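Local coordinates for protein phosphoserine phosphatase (Homo sapiens, PDB 6HYY) that hydrolyses L-phosphoserine to serine and phosphate, as a magnesium-dependent phosphatase of the haloacid dehalogenase family, at residues Arg4-Ser9 with Phe167-Met172. Residues are numbered along the deposited sequence; the frame is centred on the assembly and turned at random.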
loop_
_atom_site.group_PDB
_atom_site.type_symbol
_atom_site.label_atom_id
_atom_site.label_comp_id
_atom_site.label_asym_id
_atom_site.label_seq_id
_atom_site.Cartn_x
_atom_site.Cartn_y
_atom_site.Cartn_z
ATOM N N ARG A 4 -20.443 -6.455 4.811
ATOM C CA ARG A 4 -20.401 -5.484 5.899
ATOM C C ARG A 4 -20.289 -6.166 7.251
ATOM O O ARG A 4 -19.607 -5.660 8.147
ATOM C CB ARG A 4 -21.633 -4.595 5.853
ATOM C CG ARG A 4 -21.629 -3.691 4.664
ATOM C CD ARG A 4 -22.956 -3.719 3.971
ATOM N NE ARG A 4 -23.047 -2.615 3.027
ATOM C CZ ARG A 4 -23.397 -2.754 1.755
ATOM N NH1 ARG A 4 -23.709 -3.953 1.277
ATOM N NH2 ARG A 4 -23.448 -1.688 0.964
ATOM N N LYS A 5 -20.956 -7.310 7.421
ATOM C CA LYS A 5 -20.797 -8.083 8.649
ATOM C C LYS A 5 -19.338 -8.462 8.864
ATOM O O LYS A 5 -18.794 -8.294 9.963
ATOM C CB LYS A 5 -21.675 -9.330 8.597
ATOM C CG LYS A 5 -23.167 -9.048 8.598
ATOM C CD LYS A 5 -23.983 -10.339 8.589
ATOM C CE LYS A 5 -23.713 -11.199 9.820
ATOM N NZ LYS A 5 -22.573 -12.157 9.663
ATOM N N LEU A 6 -18.687 -8.976 7.818
ATOM C CA LEU A 6 -17.260 -9.269 7.901
ATOM C C LEU A 6 -16.464 -8.016 8.241
ATOM O O LEU A 6 -15.641 -8.015 9.164
ATOM C CB LEU A 6 -16.768 -9.866 6.582
ATOM C CG LEU A 6 -15.245 -9.804 6.403
ATOM C CD1 LEU A 6 -14.562 -10.796 7.333
ATOM C CD2 LEU A 6 -14.843 -10.024 4.954
ATOM N N PHE A 7 -16.702 -6.932 7.500
ATOM C CA PHE A 7 -15.924 -5.712 7.682
ATOM C C PHE A 7 -16.047 -5.187 9.108
ATOM O O PHE A 7 -15.054 -4.751 9.705
ATOM C CB PHE A 7 -16.374 -4.664 6.660
ATOM C CG PHE A 7 -15.425 -3.504 6.512
ATOM C CD1 PHE A 7 -14.153 -3.692 5.993
ATOM C CD2 PHE A 7 -15.811 -2.223 6.873
ATOM C CE1 PHE A 7 -13.281 -2.634 5.851
ATOM C CE2 PHE A 7 -14.942 -1.152 6.735
ATOM C CZ PHE A 7 -13.672 -1.360 6.219
ATOM N N TYR A 8 -17.242 -5.283 9.694
ATOM C CA TYR A 8 -17.487 -4.750 11.030
ATOM C C TYR A 8 -16.990 -5.654 12.144
ATOM O O TYR A 8 -16.969 -5.222 13.300
ATOM C CB TYR A 8 -18.979 -4.457 11.212
ATOM C CG TYR A 8 -19.320 -3.193 10.486
ATOM C CD1 TYR A 8 -19.835 -2.088 11.144
ATOM C CD2 TYR A 8 -19.036 -3.081 9.137
ATOM C CE1 TYR A 8 -20.098 -0.930 10.447
ATOM C CE2 TYR A 8 -19.285 -1.967 8.450
ATOM C CZ TYR A 8 -19.811 -0.894 9.091
ATOM O OH TYR A 8 -20.022 0.199 8.318
ATOM N N SER A 9 -16.580 -6.878 11.833
ATOM C CA SER A 9 -15.987 -7.760 12.826
ATOM C C SER A 9 -14.482 -7.559 12.978
ATOM O O SER A 9 -13.880 -8.154 13.878
ATOM C CB SER A 9 -16.269 -9.220 12.462
ATOM O OG SER A 9 -15.541 -9.604 11.309
ATOM N N PHE A 167 -4.139 -8.902 17.507
ATOM C CA PHE A 167 -5.463 -8.584 16.989
ATOM C C PHE A 167 -6.290 -9.849 16.755
ATOM O O PHE A 167 -5.769 -10.862 16.288
ATOM C CB PHE A 167 -5.350 -7.820 15.664
ATOM C CG PHE A 167 -4.765 -6.435 15.779
ATOM C CD1 PHE A 167 -5.402 -5.440 16.496
ATOM C CD2 PHE A 167 -3.584 -6.124 15.099
ATOM C CE1 PHE A 167 -4.863 -4.150 16.565
ATOM C CE2 PHE A 167 -3.038 -4.846 15.174
ATOM C CZ PHE A 167 -3.682 -3.865 15.919
ATOM N N LYS A 168 -7.606 -9.752 17.026
ATOM C CA LYS A 168 -8.521 -10.876 16.803
ATOM C C LYS A 168 -8.794 -11.125 15.329
ATOM O O LYS A 168 -8.867 -12.278 14.891
ATOM C CB LYS A 168 -9.842 -10.666 17.539
ATOM C CG LYS A 168 -9.616 -10.132 18.890
ATOM C CD LYS A 168 -9.244 -11.374 19.659
ATOM C CE LYS A 168 -8.986 -11.003 21.077
ATOM N NZ LYS A 168 -10.206 -10.534 21.655
ATOM N N LYS A 169 -8.945 -10.066 14.546
ATOM C CA LYS A 169 -9.424 -10.230 13.181
ATOM C C LYS A 169 -8.825 -9.102 12.346
ATOM O O LYS A 169 -9.292 -7.964 12.425
ATOM C CB LYS A 169 -10.942 -10.214 13.131
ATOM C CG LYS A 169 -11.495 -10.439 11.726
ATOM C CD LYS A 169 -12.846 -11.127 11.770
ATOM C CE LYS A 169 -13.118 -11.904 10.492
ATOM N NZ LYS A 169 -14.491 -12.501 10.514
ATOM N N ILE A 170 -7.802 -9.431 11.560
ATOM C CA ILE A 170 -7.134 -8.484 10.669
ATOM C C ILE A 170 -7.603 -8.733 9.240
ATOM O O ILE A 170 -7.509 -9.854 8.727
ATOM C CB ILE A 170 -5.606 -8.616 10.753
ATOM C CG1 ILE A 170 -5.112 -8.448 12.172
ATOM C CG2 ILE A 170 -4.919 -7.569 9.874
ATOM C CD1 ILE A 170 -3.615 -8.723 12.280
ATOM N N ILE A 171 -8.057 -7.680 8.566
ATOM C CA ILE A 171 -8.473 -7.762 7.170
ATOM C C ILE A 171 -7.436 -7.041 6.326
ATOM O O ILE A 171 -7.012 -5.931 6.674
ATOM C CB ILE A 171 -9.864 -7.142 6.959
ATOM C CG1 ILE A 171 -10.909 -7.896 7.804
ATOM C CG2 ILE A 171 -10.242 -7.143 5.469
ATOM C CD1 ILE A 171 -12.332 -7.448 7.568
ATOM N N MET A 172 -7.013 -7.678 5.236
ATOM C CA MET A 172 -6.154 -7.044 4.234
ATOM C C MET A 172 -7.010 -6.563 3.064
ATOM O O MET A 172 -7.881 -7.302 2.607
ATOM C CB MET A 172 -5.110 -8.035 3.719
ATOM C CG MET A 172 -4.237 -7.485 2.608
ATOM S SD MET A 172 -2.916 -6.455 3.278
ATOM C CE MET A 172 -2.571 -5.316 1.927
#
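A small apolar contact topped by a lysine-serine hydrogen bond sets L6 and F7 of the N-terminal helix 2-8, with S9 close by in sequence, against K169, just before strand 170-174, and I171 within it. This strand belongs to the parallel core of the Rossmann-like haloacid dehalogenase fold, between strands 12-16 and 188-192. The helix thus packs at the N-terminal ends of these inner strands.

I171 points toward the helix, and its terminal CD1 does the touching. That methyl lies 3.9 Å from L6 CG and 4.0 Å from F7 CA, meeting the F7 ring more distantly and obliquely. A188 and I190 of the neighbouring strand extend the apolar patch, A188 against L6 and I190 against both F7 and I171.

Nearer the solvent, K169 runs out extended, with CG anti to its backbone N (chi1 -178°), which carries the chain alongside S9 OG as far as L6. NZ donates to S9 OG at 3.2 Å, while the aliphatic part of the lysine crosses L6 at roughly a right angle, its CE 3.6 Å from L6 CD1. Replacing K169 with an alanine would probably deprive S9 OG of this donor and uncover the L6 methyl. The backbone N of K169 is held separately by D11, in the link leading into strand 12-16.

The hydroxyl that receives the lysine is itself fixed: S9 OG turns back to donate to L6 O at 2.7 Å, tilted 19° from the carbonyl plane, and the same oxygen also accepts S9 N at 3.0 Å.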